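Local coordinates for hypothetical nigD-like protein (Bacteroides caccae, PDB 3QWN) that probably acts as a NigD-like immunity protein, an antitoxin-type partner thought to protect its producer from a bacteriocin, at residues V15-G20 and Q26-D31; S52-S57 and Y111-L116; H126-V131 and A162-P167; V166-Y171 and F207-D212. All blocks are in the same frame, centred on the assembly; numbering follows the deposited sequence.

Interaction 1 (V15-G20 and Q26-D31); sequences VTVKAG and QTLIPD
Lys18 and Thr27 face each other across two antiparallel strands, their side chains side by side and pointing the same way. CB of Lys18 lies 3.9 Å from CB of Thr27. CG of Lys18, set beside the backbone N (chi1 -45°), rests against CB and CG2 of Thr27. From there the chain runs extended, and CE of Lys18 comes to 3.5 Å from CD1 of Ile29. NZ of Lys18 is a little farther from the same methyl. The aliphatic part of Lys18 thus runs over Thr27 and on to Ile29, on the face these residues share with Thr16. On the other face CG2 of Val15 meets CD1 of Leu28 at 4.0 Å. Thr16 and Ile29 form a hydrogen-bonded pair, with Ile29 N 2.7 Å from Thr16 O. Near it a water receives a bond from Thr16 OG1 and gives bonds to Ile29 O and Asp31 OD1. Asp31 OD1 also makes a salt bridge to Arg54. At the turn end, Lys18 O accepts from both Gln26 N, at 2.8 Å, and Thr27 N, at 3.3 Å. Two residues opposite one make a classic beta bulge, here in a beta hairpin of the OB-like N-terminal domain.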
loop_
_atom_site.group_PDB
_atom_site.type_symbol
_atom_site.label_atom_id
_atom_site.label_comp_id
_atom_site.label_asym_id
_atom_site.label_seq_id
_atom_site.Cartn_x
_atom_site.Cartn_y
_atom_site.Cartn_z
ATOM N N VAL A 15 1.197 -2.918 8.850
ATOM C CA VAL A 15 0.602 -2.619 10.169
ATOM C C VAL A 15 0.321 -1.129 10.246
ATOM O O VAL A 15 0.726 -0.334 9.364
ATOM C CB VAL A 15 1.517 -3.073 11.377
ATOM C CG1 VAL A 15 1.771 -4.590 11.394
ATOM C CG2 VAL A 15 2.837 -2.288 11.440
ATOM N N THR A 16 -0.364 -0.753 11.325
ATOM C CA THR A 16 -0.591 0.630 11.721
ATOM C C THR A 16 0.127 0.825 13.069
ATOM O O THR A 16 0.084 -0.056 13.920
ATOM C CB THR A 16 -2.082 0.979 11.757
ATOM O OG1 THR A 16 -2.645 0.706 10.478
ATOM C CG2 THR A 16 -2.326 2.442 12.087
ATOM N N VAL A 17 0.852 1.909 13.223
ATOM C CA VAL A 17 1.495 2.223 14.505
ATOM C C VAL A 17 0.945 3.554 14.994
ATOM O O VAL A 17 0.589 4.400 14.179
ATOM C CB VAL A 17 3.047 2.218 14.492
ATOM C CG1 VAL A 17 3.592 0.828 14.252
ATOM C CG2 VAL A 17 3.617 3.220 13.483
ATOM N N LYS A 18 0.854 3.729 16.320
ATOM C CA LYS A 18 0.450 4.973 16.967
ATOM C C LYS A 18 1.537 5.378 17.925
ATOM O O LYS A 18 2.179 4.519 18.560
ATOM C CB LYS A 18 -0.896 4.867 17.718
ATOM C CG LYS A 18 -1.999 4.145 16.952
ATOM C CD LYS A 18 -3.396 4.440 17.485
ATOM C CE LYS A 18 -4.400 3.857 16.499
ATOM N NZ LYS A 18 -5.813 3.899 16.968
ATOM N N ALA A 19 1.763 6.698 17.987
ATOM C CA ALA A 19 2.666 7.392 18.875
ATOM C C ALA A 19 1.867 8.081 19.967
ATOM O O ALA A 19 0.690 8.431 19.778
ATOM C CB ALA A 19 3.481 8.414 18.110
ATOM N N GLY A 20 2.524 8.289 21.101
ATOM C CA GLY A 20 1.953 9.005 22.211
ATOM C C GLY A 20 2.529 10.400 22.207
ATOM O O GLY A 20 3.029 10.871 21.177
ATOM N N GLN A 26 3.695 3.465 20.725
ATOM C CA GLN A 26 3.045 2.895 21.899
ATOM C C GLN A 26 2.104 1.789 21.521
ATOM O O GLN A 26 1.790 0.954 22.363
ATOM C CB GLN A 26 2.266 3.981 22.675
ATOM C CG GLN A 26 2.986 5.303 22.895
ATOM C CD GLN A 26 3.810 5.396 24.163
ATOM O OE1 GLN A 26 3.670 6.366 24.925
ATOM N NE2 GLN A 26 4.752 4.457 24.379
ATOM N N THR A 27 1.631 1.798 20.272
ATOM C CA THR A 27 0.653 0.848 19.756
ATOM C C THR A 27 0.991 0.381 18.357
ATOM O O THR A 27 1.420 1.172 17.530
ATOM C CB THR A 27 -0.708 1.521 19.762
ATOM O OG1 THR A 27 -0.994 1.792 21.123
ATOM C CG2 THR A 27 -1.822 0.662 19.146
ATOM N N LEU A 28 0.731 -0.905 18.097
ATOM C CA LEU A 28 0.908 -1.565 16.820
ATOM C C LEU A 28 -0.400 -2.285 16.541
ATOM O O LEU A 28 -0.919 -2.963 17.413
ATOM C CB LEU A 28 2.154 -2.510 16.832
ATOM C CG LEU A 28 2.406 -3.221 15.532
ATOM C CD1 LEU A 28 3.857 -3.306 15.214
ATOM C CD2 LEU A 28 1.734 -4.541 15.504
ATOM N N ILE A 29 -0.981 -2.076 15.368
ATOM C CA ILE A 29 -2.266 -2.692 15.037
ATOM C C ILE A 29 -2.049 -3.557 13.817
ATOM O O ILE A 29 -1.896 -3.045 12.700
ATOM C CB ILE A 29 -3.459 -1.715 14.872
ATOM C CG1 ILE A 29 -3.457 -0.628 15.970
ATOM C CG2 ILE A 29 -4.771 -2.497 14.851
ATOM C CD1 ILE A 29 -4.280 0.465 15.684
ATOM N N PRO A 30 -1.954 -4.890 14.040
ATOM C CA PRO A 30 -1.783 -5.806 12.900
ATOM C C PRO A 30 -3.011 -5.775 12.004
ATOM O O PRO A 30 -4.079 -5.376 12.444
ATOM C CB PRO A 30 -1.621 -7.183 13.564
ATOM C CG PRO A 30 -1.455 -6.933 15.020
ATOM C CD PRO A 30 -2.132 -5.637 15.306
ATOM N N ASP A 31 -2.866 -6.181 10.750
ATOM C CA ASP A 31 -4.018 -6.207 9.854
ATOM C C ASP A 31 -4.963 -7.357 10.238
ATOM O O ASP A 31 -6.182 -7.193 10.226
ATOM C CB ASP A 31 -3.528 -6.343 8.404
ATOM C CG ASP A 31 -3.243 -5.032 7.685
ATOM O OD1 ASP A 31 -3.218 -3.970 8.360
ATOM O OD2 ASP A 31 -3.082 -5.063 6.445
HETATM O O HOH W 1 -3.644 -2.099 10.366
#

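Interaction 2 (S52-S57 and Y111-L116); sequences SRRVMS and YLNMIL
Arg54 lies against the face of the Tyr111 ring and hydrogen-bonds Asn113, a polar, buried contact between the OB-like N-terminal domain and the C-terminal beta sandwich domain. The strands stay apart, with CA of Arg54 10.1 Å from CA of Tyr111. Side chains from both strands bridge the distance, the long one of Arg54 foremost. CG of Arg54 is anti to the backbone N (chi1 179°), and the chain bends at chi2 (74°) before it straightens. NE of Arg54 then lies over one face of the Tyr111 ring, and CD2 of Tyr111 lies over the guanidinium toward its rim; the two planes are 14° apart. The side chains slide past each other in opposite directions, the phenol end of Tyr111 lying back along the arginine chain. CD of Arg54 is 3.6 Å from CE2 of Tyr111, and NE of Arg54 is 3.7 Å from CD2 of Tyr111. Arg54 NH2 donates to Asn113 OD1 at 2.9 Å. The donor sits above the carbonyl plane of the amide. Asn113 OD1 also takes part in a hydrogen bond with Ser165 OG, which bonds Arg54 NE. Arg54 NH1 makes a salt bridge with Asp31. Together these bonds would limit the rotation of the guanidinium, and Asp31 probably balances its charge. Strand 13-19 flanks Arg54 through Phe14 and Thr16, while strand 158-167 runs beside Tyr111 and Asn113 in their sheet.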
loop_
_atom_site.group_PDB
_atom_site.type_symbol
_atom_site.label_atom_id
_atom_site.label_comp_id
_atom_site.label_asym_id
_atom_site.label_seq_id
_atom_site.Cartn_x
_atom_site.Cartn_y
_atom_site.Cartn_z
ATOM N N SER A 52 -0.979 8.425 13.953
ATOM C CA SER A 52 -0.974 7.055 13.416
ATOM C C SER A 52 -0.359 7.053 12.049
ATOM O O SER A 52 -0.582 7.978 11.257
ATOM C CB SER A 52 -2.378 6.471 13.325
ATOM O OG SER A 52 -2.906 6.262 14.621
ATOM N N ARG A 53 0.411 6.025 11.764
ATOM C CA ARG A 53 1.030 5.822 10.461
ATOM C C ARG A 53 0.873 4.389 10.024
ATOM O O ARG A 53 1.016 3.474 10.837
ATOM C CB ARG A 53 2.525 6.202 10.470
ATOM C CG ARG A 53 2.769 7.652 10.789
ATOM C CD ARG A 53 4.182 8.079 10.476
ATOM N NE ARG A 53 4.336 8.400 9.064
ATOM C CZ ARG A 53 4.087 9.588 8.530
ATOM N NH1 ARG A 53 3.641 10.588 9.289
ATOM N NH2 ARG A 53 4.274 9.788 7.233
ATOM N N ARG A 54 0.544 4.210 8.733
ATOM C CA ARG A 54 0.491 2.943 8.008
ATOM C C ARG A 54 1.952 2.679 7.597
ATOM O O ARG A 54 2.524 3.498 6.873
ATOM C CB ARG A 54 -0.475 3.067 6.818
ATOM C CG ARG A 54 -0.633 1.840 5.916
ATOM C CD ARG A 54 -1.450 0.794 6.595
ATOM N NE ARG A 54 -1.745 -0.373 5.759
ATOM C CZ ARG A 54 -2.328 -1.472 6.231
ATOM N NH1 ARG A 54 -2.651 -1.560 7.516
ATOM N NH2 ARG A 54 -2.564 -2.504 5.431
ATOM N N VAL A 55 2.579 1.586 8.115
ATOM C CA VAL A 55 4.002 1.291 7.905
ATOM C C VAL A 55 4.241 -0.211 7.669
ATOM O O VAL A 55 3.349 -1.024 7.888
ATOM C CB VAL A 55 4.843 1.763 9.169
ATOM C CG1 VAL A 55 4.865 3.284 9.329
ATOM C CG2 VAL A 55 4.365 1.089 10.460
HETATM N N MSE A 56 5.489 -0.568 7.293
HETATM C CA MSE A 56 6.018 -1.938 7.211
HETATM C C MSE A 56 6.793 -2.223 8.527
HETATM O O MSE A 56 7.509 -1.359 9.056
HETATM C CB MSE A 56 6.914 -2.152 5.977
HETATM C CG MSE A 56 6.156 -1.945 4.663
HETATM SE SE MSE A 56 4.538 -3.067 4.520
HETATM C CE MSE A 56 5.393 -4.815 4.562
ATOM N N SER A 57 6.627 -3.413 9.081
ATOM C CA SER A 57 7.309 -3.698 10.336
ATOM C C SER A 57 7.635 -5.153 10.504
ATOM O O SER A 57 6.846 -6.036 10.151
ATOM C CB SER A 57 6.433 -3.253 11.514
ATOM O OG SER A 57 7.031 -3.420 12.787
ATOM N N TYR A 111 -7.674 -0.682 2.929
ATOM C CA TYR A 111 -6.721 -0.420 1.858
ATOM C C TYR A 111 -6.681 -1.533 0.799
ATOM O O TYR A 111 -7.107 -2.673 1.051
ATOM C CB TYR A 111 -5.319 -0.293 2.440
ATOM C CG TYR A 111 -5.107 0.790 3.465
ATOM C CD1 TYR A 111 -4.706 2.068 3.084
ATOM C CD2 TYR A 111 -5.165 0.505 4.826
ATOM C CE1 TYR A 111 -4.482 3.072 4.028
ATOM C CE2 TYR A 111 -4.902 1.483 5.782
ATOM C CZ TYR A 111 -4.548 2.766 5.379
ATOM O OH TYR A 111 -4.245 3.721 6.331
ATOM N N LEU A 112 -6.103 -1.199 -0.377
ATOM C CA LEU A 112 -5.732 -2.142 -1.415
ATOM C C LEU A 112 -4.200 -2.279 -1.246
ATOM O O LEU A 112 -3.471 -1.358 -1.598
ATOM C CB LEU A 112 -6.172 -1.701 -2.833
ATOM C CG LEU A 112 -5.639 -2.583 -3.989
ATOM C CD1 LEU A 112 -6.348 -3.942 -4.042
ATOM C CD2 LEU A 112 -5.700 -1.854 -5.335
ATOM N N ASN A 113 -3.731 -3.368 -0.599
ATOM C CA ASN A 113 -2.305 -3.566 -0.311
ATOM C C ASN A 113 -1.604 -4.345 -1.401
ATOM O O ASN A 113 -2.204 -5.195 -2.039
ATOM C CB ASN A 113 -2.092 -4.268 1.032
ATOM C CG ASN A 113 -3.019 -3.751 2.078
ATOM O OD1 ASN A 113 -2.822 -2.691 2.592
ATOM N ND2 ASN A 113 -4.146 -4.391 2.269
HETATM N N MSE A 114 -0.355 -4.015 -1.636
HETATM C CA MSE A 114 0.422 -4.701 -2.635
HETATM C C MSE A 114 1.880 -4.597 -2.343
HETATM O O MSE A 114 2.358 -3.584 -1.808
HETATM C CB MSE A 114 0.128 -4.234 -4.089
HETATM C CG MSE A 114 0.643 -2.849 -4.461
HETATM SE SE MSE A 114 -0.186 -2.236 -6.163
HETATM C CE MSE A 114 -1.994 -1.944 -5.486
ATOM N N ILE A 115 2.573 -5.687 -2.711
ATOM C CA ILE A 115 4.016 -5.837 -2.679
ATOM C C ILE A 115 4.446 -5.873 -4.135
ATOM O O ILE A 115 3.978 -6.720 -4.906
ATOM C CB ILE A 115 4.472 -7.081 -1.899
ATOM C CG1 ILE A 115 3.922 -7.071 -0.457
ATOM C CG2 ILE A 115 5.988 -7.180 -1.939
ATOM C CD1 ILE A 115 4.213 -8.372 0.346
ATOM N N LEU A 116 5.300 -4.929 -4.519
ATOM C CA LEU A 116 5.813 -4.860 -5.878
ATOM C C LEU A 116 7.261 -5.265 -5.924
ATOM O O LEU A 116 7.976 -5.119 -4.937
ATOM C CB LEU A 116 5.671 -3.433 -6.452
ATOM C CG LEU A 116 4.296 -2.758 -6.400
ATOM C CD1 LEU A 116 4.387 -1.340 -6.933
ATOM C CD2 LEU A 116 3.233 -3.565 -7.179
#

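Interaction 3 (H126-V131 and A162-P167); sequences HVFGIV and AYLSVP
Ala162, Leu164 and Val166 point from strand 158-167 toward Phe128 and Ile130 of strand 127-133. The two strands belong to different sheets of the C-terminal beta sandwich domain and face each other across its core. The axes of the two short strand segments approach to 9.1 Å, with 32° between their directions, and no hydrogen bond joins them. They meet through side chains alone. Ala162 comes first. Its CB lies 4.0 Å from both CE2 and CZ of Phe128, at the outer part of the ring. Leu164 follows and crosses Phe128 at about a right angle. Its CD1 sits over one face of the ring, 4.2 Å from the centroid and 19° off the ring normal, a CH-pi contact. The methyl is displaced toward the rim, nearest to CG, while CD2 of Leu164 touches CB of Phe128. The ring is placed by CG of Phe128 lying beside the backbone N (chi1 -65°). It also stacks with His149 of strand 142-150. Leu116 and Leu118 of strand 111-120, the neighbour of strand 158-167 in its sheet, touch Phe128 as well. Farther along, Val166 meets Ile130 tip to tip. Pro83 touches both of these side chains, and Met145 adds to the packing on Ile130. Of the two valine methyls, CG2 is the nearer, at 3.7 Å from CG1 of Ile130, and it is also 4.0 Å from CD1 of that isoleucine.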
loop_
_atom_site.group_PDB
_atom_site.type_symbol
_atom_site.label_atom_id
_atom_site.label_comp_id
_atom_site.label_asym_id
_atom_site.label_seq_id
_atom_site.Cartn_x
_atom_site.Cartn_y
_atom_site.Cartn_z
ATOM N N HIS A 126 11.727 6.748 -6.754
ATOM C CA HIS A 126 10.696 6.018 -7.451
ATOM C C HIS A 126 9.388 6.572 -6.913
ATOM O O HIS A 126 9.143 6.546 -5.706
ATOM C CB HIS A 126 10.860 4.503 -7.272
ATOM C CG HIS A 126 12.012 3.936 -8.050
ATOM N ND1 HIS A 126 11.818 3.228 -9.219
ATOM C CD2 HIS A 126 13.342 4.028 -7.818
ATOM C CE1 HIS A 126 13.022 2.886 -9.639
ATOM N NE2 HIS A 126 13.968 3.348 -8.830
ATOM N N VAL A 127 8.623 7.211 -7.793
ATOM C CA VAL A 127 7.373 7.866 -7.422
ATOM C C VAL A 127 6.202 6.998 -7.884
ATOM O O VAL A 127 6.117 6.629 -9.055
ATOM C CB VAL A 127 7.280 9.333 -7.958
ATOM C CG1 VAL A 127 6.010 10.020 -7.456
ATOM C CG2 VAL A 127 8.514 10.146 -7.568
ATOM N N PHE A 128 5.332 6.636 -6.925
ATOM C CA PHE A 128 4.146 5.832 -7.143
ATOM C C PHE A 128 2.880 6.664 -6.945
ATOM O O PHE A 128 2.857 7.567 -6.103
ATOM C CB PHE A 128 4.123 4.621 -6.214
ATOM C CG PHE A 128 5.235 3.639 -6.483
ATOM C CD1 PHE A 128 5.142 2.720 -7.535
ATOM C CD2 PHE A 128 6.378 3.626 -5.687
ATOM C CE1 PHE A 128 6.182 1.834 -7.804
ATOM C CE2 PHE A 128 7.409 2.721 -5.942
ATOM C CZ PHE A 128 7.311 1.849 -7.015
ATOM N N GLY A 129 1.841 6.308 -7.705
ATOM C CA GLY A 129 0.515 6.884 -7.622
ATOM C C GLY A 129 -0.512 5.926 -8.193
ATOM O O GLY A 129 -0.166 4.871 -8.728
ATOM N N ILE A 130 -1.786 6.290 -8.076
ATOM C CA ILE A 130 -2.911 5.564 -8.619
ATOM C C ILE A 130 -3.706 6.524 -9.487
ATOM O O ILE A 130 -4.173 7.564 -9.004
ATOM C CB ILE A 130 -3.788 4.908 -7.512
ATOM C CG1 ILE A 130 -3.029 3.784 -6.736
ATOM C CG2 ILE A 130 -5.144 4.413 -8.086
ATOM C CD1 ILE A 130 -2.685 2.449 -7.570
ATOM N N VAL A 131 -3.835 6.184 -10.775
ATOM C CA VAL A 131 -4.631 6.942 -11.736
ATOM C C VAL A 131 -6.038 6.343 -11.681
ATOM O O VAL A 131 -6.227 5.169 -11.984
ATOM C CB VAL A 131 -4.028 6.961 -13.160
ATOM C CG1 VAL A 131 -4.801 7.918 -14.060
ATOM C CG2 VAL A 131 -2.543 7.330 -13.118
ATOM N N ALA A 162 8.750 -2.852 -3.147
ATOM C CA ALA A 162 8.052 -1.618 -2.805
ATOM C C ALA A 162 6.716 -2.010 -2.215
ATOM O O ALA A 162 6.151 -3.037 -2.580
ATOM C CB ALA A 162 7.899 -0.718 -4.003
ATOM N N TYR A 163 6.249 -1.225 -1.261
ATOM C CA TYR A 163 5.025 -1.518 -0.542
ATOM C C TYR A 163 4.049 -0.371 -0.686
ATOM O O TYR A 163 4.391 0.754 -0.366
ATOM C CB TYR A 163 5.362 -1.785 0.943
ATOM C CG TYR A 163 6.400 -2.872 1.113
ATOM C CD1 TYR A 163 6.040 -4.220 1.107
ATOM C CD2 TYR A 163 7.755 -2.557 1.257
ATOM C CE1 TYR A 163 7.002 -5.230 1.269
ATOM C CE2 TYR A 163 8.724 -3.559 1.404
ATOM C CZ TYR A 163 8.341 -4.888 1.438
ATOM O OH TYR A 163 9.306 -5.855 1.622
ATOM N N LEU A 164 2.837 -0.665 -1.173
ATOM C CA LEU A 164 1.766 0.311 -1.351
ATOM C C LEU A 164 0.506 -0.090 -0.568
ATOM O O LEU A 164 0.144 -1.251 -0.541
ATOM C CB LEU A 164 1.409 0.442 -2.855
ATOM C CG LEU A 164 2.212 1.440 -3.696
ATOM C CD1 LEU A 164 3.647 0.956 -3.957
ATOM C CD2 LEU A 164 1.539 1.669 -4.993
ATOM N N SER A 165 -0.168 0.879 0.038
ATOM C CA SER A 165 -1.441 0.694 0.727
ATOM C C SER A 165 -2.327 1.788 0.204
ATOM O O SER A 165 -2.135 2.951 0.568
ATOM C CB SER A 165 -1.278 0.755 2.243
ATOM O OG SER A 165 -1.200 -0.529 2.835
ATOM N N VAL A 166 -3.172 1.460 -0.779
ATOM C CA VAL A 166 -4.060 2.425 -1.413
ATOM C C VAL A 166 -5.300 2.638 -0.518
ATOM O O VAL A 166 -6.103 1.701 -0.395
ATOM C CB VAL A 166 -4.474 2.000 -2.856
ATOM C CG1 VAL A 166 -5.262 3.108 -3.534
ATOM C CG2 VAL A 166 -3.267 1.609 -3.697
ATOM N N PRO A 167 -5.503 3.855 0.073
ATOM C CA PRO A 167 -6.718 4.091 0.901
ATOM C C PRO A 167 -8.016 4.021 0.098
ATOM O O PRO A 167 -8.087 4.579 -0.991
ATOM C CB PRO A 167 -6.496 5.500 1.467
ATOM C CG PRO A 167 -5.544 6.147 0.519
ATOM C CD PRO A 167 -4.643 5.058 0.019
#

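Interaction 4 (V166-Y171 and F207-D212); sequences VPLDKY and FEYVPD
The phenol oxygen of Tyr209 is set among backbone and aliphatic atoms of Leu168 and Tyr171. Tyr209 OH lies 3.1 Å from Leu168 O and 3.3 Å from Leu168 CB. It also stands near the plane of the Tyr171 ring, at its edge, with Tyr171 CB 3.8 Å away. The two tyrosine side chains cross at about a right angle. Tyr209 reaches this place from an uncommon chi1 of 96°. Its ring is held between two aliphatic groups. CD1 of Leu168 lies over one face, 4.0 Å from CZ of Tyr209, while CD of Pro211 lies over the opposite face, also offset toward the rim. Pro211 is also the centre of an inverse gamma turn. The contact joins the two sheets of the C-terminal beta sandwich domain: Leu168 follows strand 158-167, and Tyr209 ends strand 196-209. Leu107 and Ile183, one from each sheet, touch both Leu168 and Tyr209. Residues 169-171 form a short 3-10 segment, and Tyr171 N bonds back to Leu168 O at 3.3 Å. The hydroxyl of Tyr171 leads away from Tyr209 and hydrogen-bonds Glu132, which also makes a salt bridge with Lys170.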
loop_
_atom_site.group_PDB
_atom_site.type_symbol
_atom_site.label_atom_id
_atom_site.label_comp_id
_atom_site.label_asym_id
_atom_site.label_seq_id
_atom_site.Cartn_x
_atom_site.Cartn_y
_atom_site.Cartn_z
ATOM N N VAL A 166 -3.172 1.460 -0.779
ATOM C CA VAL A 166 -4.060 2.425 -1.413
ATOM C C VAL A 166 -5.300 2.638 -0.518
ATOM O O VAL A 166 -6.103 1.701 -0.395
ATOM C CB VAL A 166 -4.474 2.000 -2.856
ATOM C CG1 VAL A 166 -5.262 3.108 -3.534
ATOM C CG2 VAL A 166 -3.267 1.609 -3.697
ATOM N N PRO A 167 -5.503 3.855 0.073
ATOM C CA PRO A 167 -6.718 4.091 0.901
ATOM C C PRO A 167 -8.016 4.021 0.098
ATOM O O PRO A 167 -8.087 4.579 -0.991
ATOM C CB PRO A 167 -6.496 5.500 1.467
ATOM C CG PRO A 167 -5.544 6.147 0.519
ATOM C CD PRO A 167 -4.643 5.058 0.019
ATOM N N LEU A 168 -9.040 3.339 0.632
ATOM C CA LEU A 168 -10.313 3.158 -0.072
ATOM C C LEU A 168 -11.503 3.825 0.651
ATOM O O LEU A 168 -12.659 3.574 0.299
ATOM C CB LEU A 168 -10.599 1.651 -0.283
ATOM C CG LEU A 168 -9.528 0.803 -0.946
ATOM C CD1 LEU A 168 -9.882 -0.678 -0.840
ATOM C CD2 LEU A 168 -9.290 1.226 -2.378
ATOM N N ASP A 169 -11.214 4.713 1.610
ATOM C CA ASP A 169 -12.211 5.442 2.407
ATOM C C ASP A 169 -13.099 6.359 1.552
ATOM O O ASP A 169 -14.288 6.502 1.863
ATOM C CB ASP A 169 -11.517 6.246 3.519
ATOM C CG ASP A 169 -10.588 5.399 4.373
ATOM O OD1 ASP A 169 -11.063 4.402 4.969
ATOM O OD2 ASP A 169 -9.371 5.681 4.385
ATOM N N LYS A 170 -12.548 6.919 0.451
ATOM C CA LYS A 170 -13.256 7.825 -0.458
ATOM C C LYS A 170 -14.409 7.151 -1.229
ATOM O O LYS A 170 -15.216 7.847 -1.855
ATOM C CB LYS A 170 -12.277 8.497 -1.448
ATOM C CG LYS A 170 -11.655 7.607 -2.537
ATOM C CD LYS A 170 -10.857 8.423 -3.566
ATOM C CE LYS A 170 -11.775 9.150 -4.517
ATOM N NZ LYS A 170 -11.023 9.995 -5.481
ATOM N N TYR A 171 -14.486 5.822 -1.191
ATOM C CA TYR A 171 -15.510 5.064 -1.922
ATOM C C TYR A 171 -16.690 4.694 -1.020
ATOM O O TYR A 171 -17.762 4.341 -1.523
ATOM C CB TYR A 171 -14.884 3.814 -2.577
ATOM C CG TYR A 171 -13.723 4.162 -3.487
ATOM C CD1 TYR A 171 -13.899 4.999 -4.588
ATOM C CD2 TYR A 171 -12.435 3.712 -3.210
ATOM C CE1 TYR A 171 -12.825 5.364 -5.401
ATOM C CE2 TYR A 171 -11.354 4.063 -4.021
ATOM C CZ TYR A 171 -11.553 4.895 -5.111
ATOM O OH TYR A 171 -10.501 5.233 -5.922
ATOM N N PHE A 207 -11.319 -6.845 -7.600
ATOM C CA PHE A 207 -11.438 -7.012 -6.144
ATOM C C PHE A 207 -12.782 -6.446 -5.664
ATOM O O PHE A 207 -13.022 -5.239 -5.758
ATOM C CB PHE A 207 -10.255 -6.363 -5.390
ATOM C CG PHE A 207 -8.865 -6.700 -5.900
ATOM C CD1 PHE A 207 -8.184 -7.814 -5.434
ATOM C CD2 PHE A 207 -8.219 -5.872 -6.808
ATOM C CE1 PHE A 207 -6.896 -8.110 -5.898
ATOM C CE2 PHE A 207 -6.947 -6.189 -7.288
ATOM C CZ PHE A 207 -6.296 -7.306 -6.834
ATOM N N GLU A 208 -13.679 -7.328 -5.200
ATOM C CA GLU A 208 -15.005 -6.932 -4.724
ATOM C C GLU A 208 -15.006 -6.760 -3.220
ATOM O O GLU A 208 -14.459 -7.585 -2.484
ATOM C CB GLU A 208 -16.060 -7.944 -5.142
ATOM C CG GLU A 208 -17.402 -7.301 -5.428
ATOM C CD GLU A 208 -18.503 -8.282 -5.761
ATOM O OE1 GLU A 208 -18.471 -8.859 -6.871
ATOM O OE2 GLU A 208 -19.393 -8.483 -4.904
ATOM N N TYR A 209 -15.605 -5.673 -2.761
ATOM C CA TYR A 209 -15.666 -5.381 -1.335
ATOM C C TYR A 209 -16.833 -4.430 -1.017
ATOM O O TYR A 209 -17.284 -3.670 -1.884
ATOM C CB TYR A 209 -14.311 -4.828 -0.846
ATOM C CG TYR A 209 -14.190 -3.327 -0.785
ATOM C CD1 TYR A 209 -14.099 -2.567 -1.943
ATOM C CD2 TYR A 209 -14.065 -2.673 0.434
ATOM C CE1 TYR A 209 -13.976 -1.177 -1.888
ATOM C CE2 TYR A 209 -13.917 -1.288 0.503
ATOM C CZ TYR A 209 -13.892 -0.538 -0.659
ATOM O OH TYR A 209 -13.773 0.834 -0.573
ATOM N N VAL A 210 -17.337 -4.513 0.221
ATOM C CA VAL A 210 -18.418 -3.671 0.725
ATOM C C VAL A 210 -17.807 -2.769 1.811
ATOM O O VAL A 210 -17.466 -3.280 2.885
ATOM C CB VAL A 210 -19.628 -4.499 1.231
ATOM C CG1 VAL A 210 -20.713 -3.593 1.798
ATOM C CG2 VAL A 210 -20.198 -5.376 0.124
ATOM N N PRO A 211 -17.602 -1.452 1.545
ATOM C CA PRO A 211 -16.975 -0.591 2.569
ATOM C C PRO A 211 -17.904 -0.319 3.771
ATOM O O PRO A 211 -18.560 0.729 3.839
ATOM C CB PRO A 211 -16.617 0.690 1.800
ATOM C CG PRO A 211 -17.541 0.715 0.648
ATOM C CD PRO A 211 -17.906 -0.700 0.308
ATOM N N ASP A 212 -17.955 -1.280 4.724
ATOM C CA ASP A 212 -18.770 -1.197 5.946
ATOM C C ASP A 212 -18.080 -1.930 7.110
ATOM O O ASP A 212 -16.935 -2.372 6.991
ATOM C CB ASP A 212 -20.198 -1.766 5.720
ATOM C CG ASP A 212 -21.161 -0.914 4.889
ATOM O OD1 ASP A 212 -21.204 0.318 5.098
ATOM O OD2 ASP A 212 -21.945 -1.495 4.113
#

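Interaction 1 comes first along the chain and lies in the N-terminal domain. Interaction 2 follows and joins that domain to the C-terminal one. Their centres are about 12 Å apart, and strands 13-19 and 52-63 are neighbours in one sheet. Interaction 3 comes next; the centres of interactions 2 and 3 are about 10 Å apart, and strand 111-120 pairs with strand 158-167. Interaction 4 begins on the stretch where interaction 3 ends, sharing Val166 and Pro167, with centres about 16 Å apart. The centres of interactions 1 and 4 are about 21 Å apart, and the two do not touch. Interactions 1, 2 and 3 touch through Asp31, Arg54, Asn113 and Ser165, which connects the N-terminal hairpin to the three-stranded sheet.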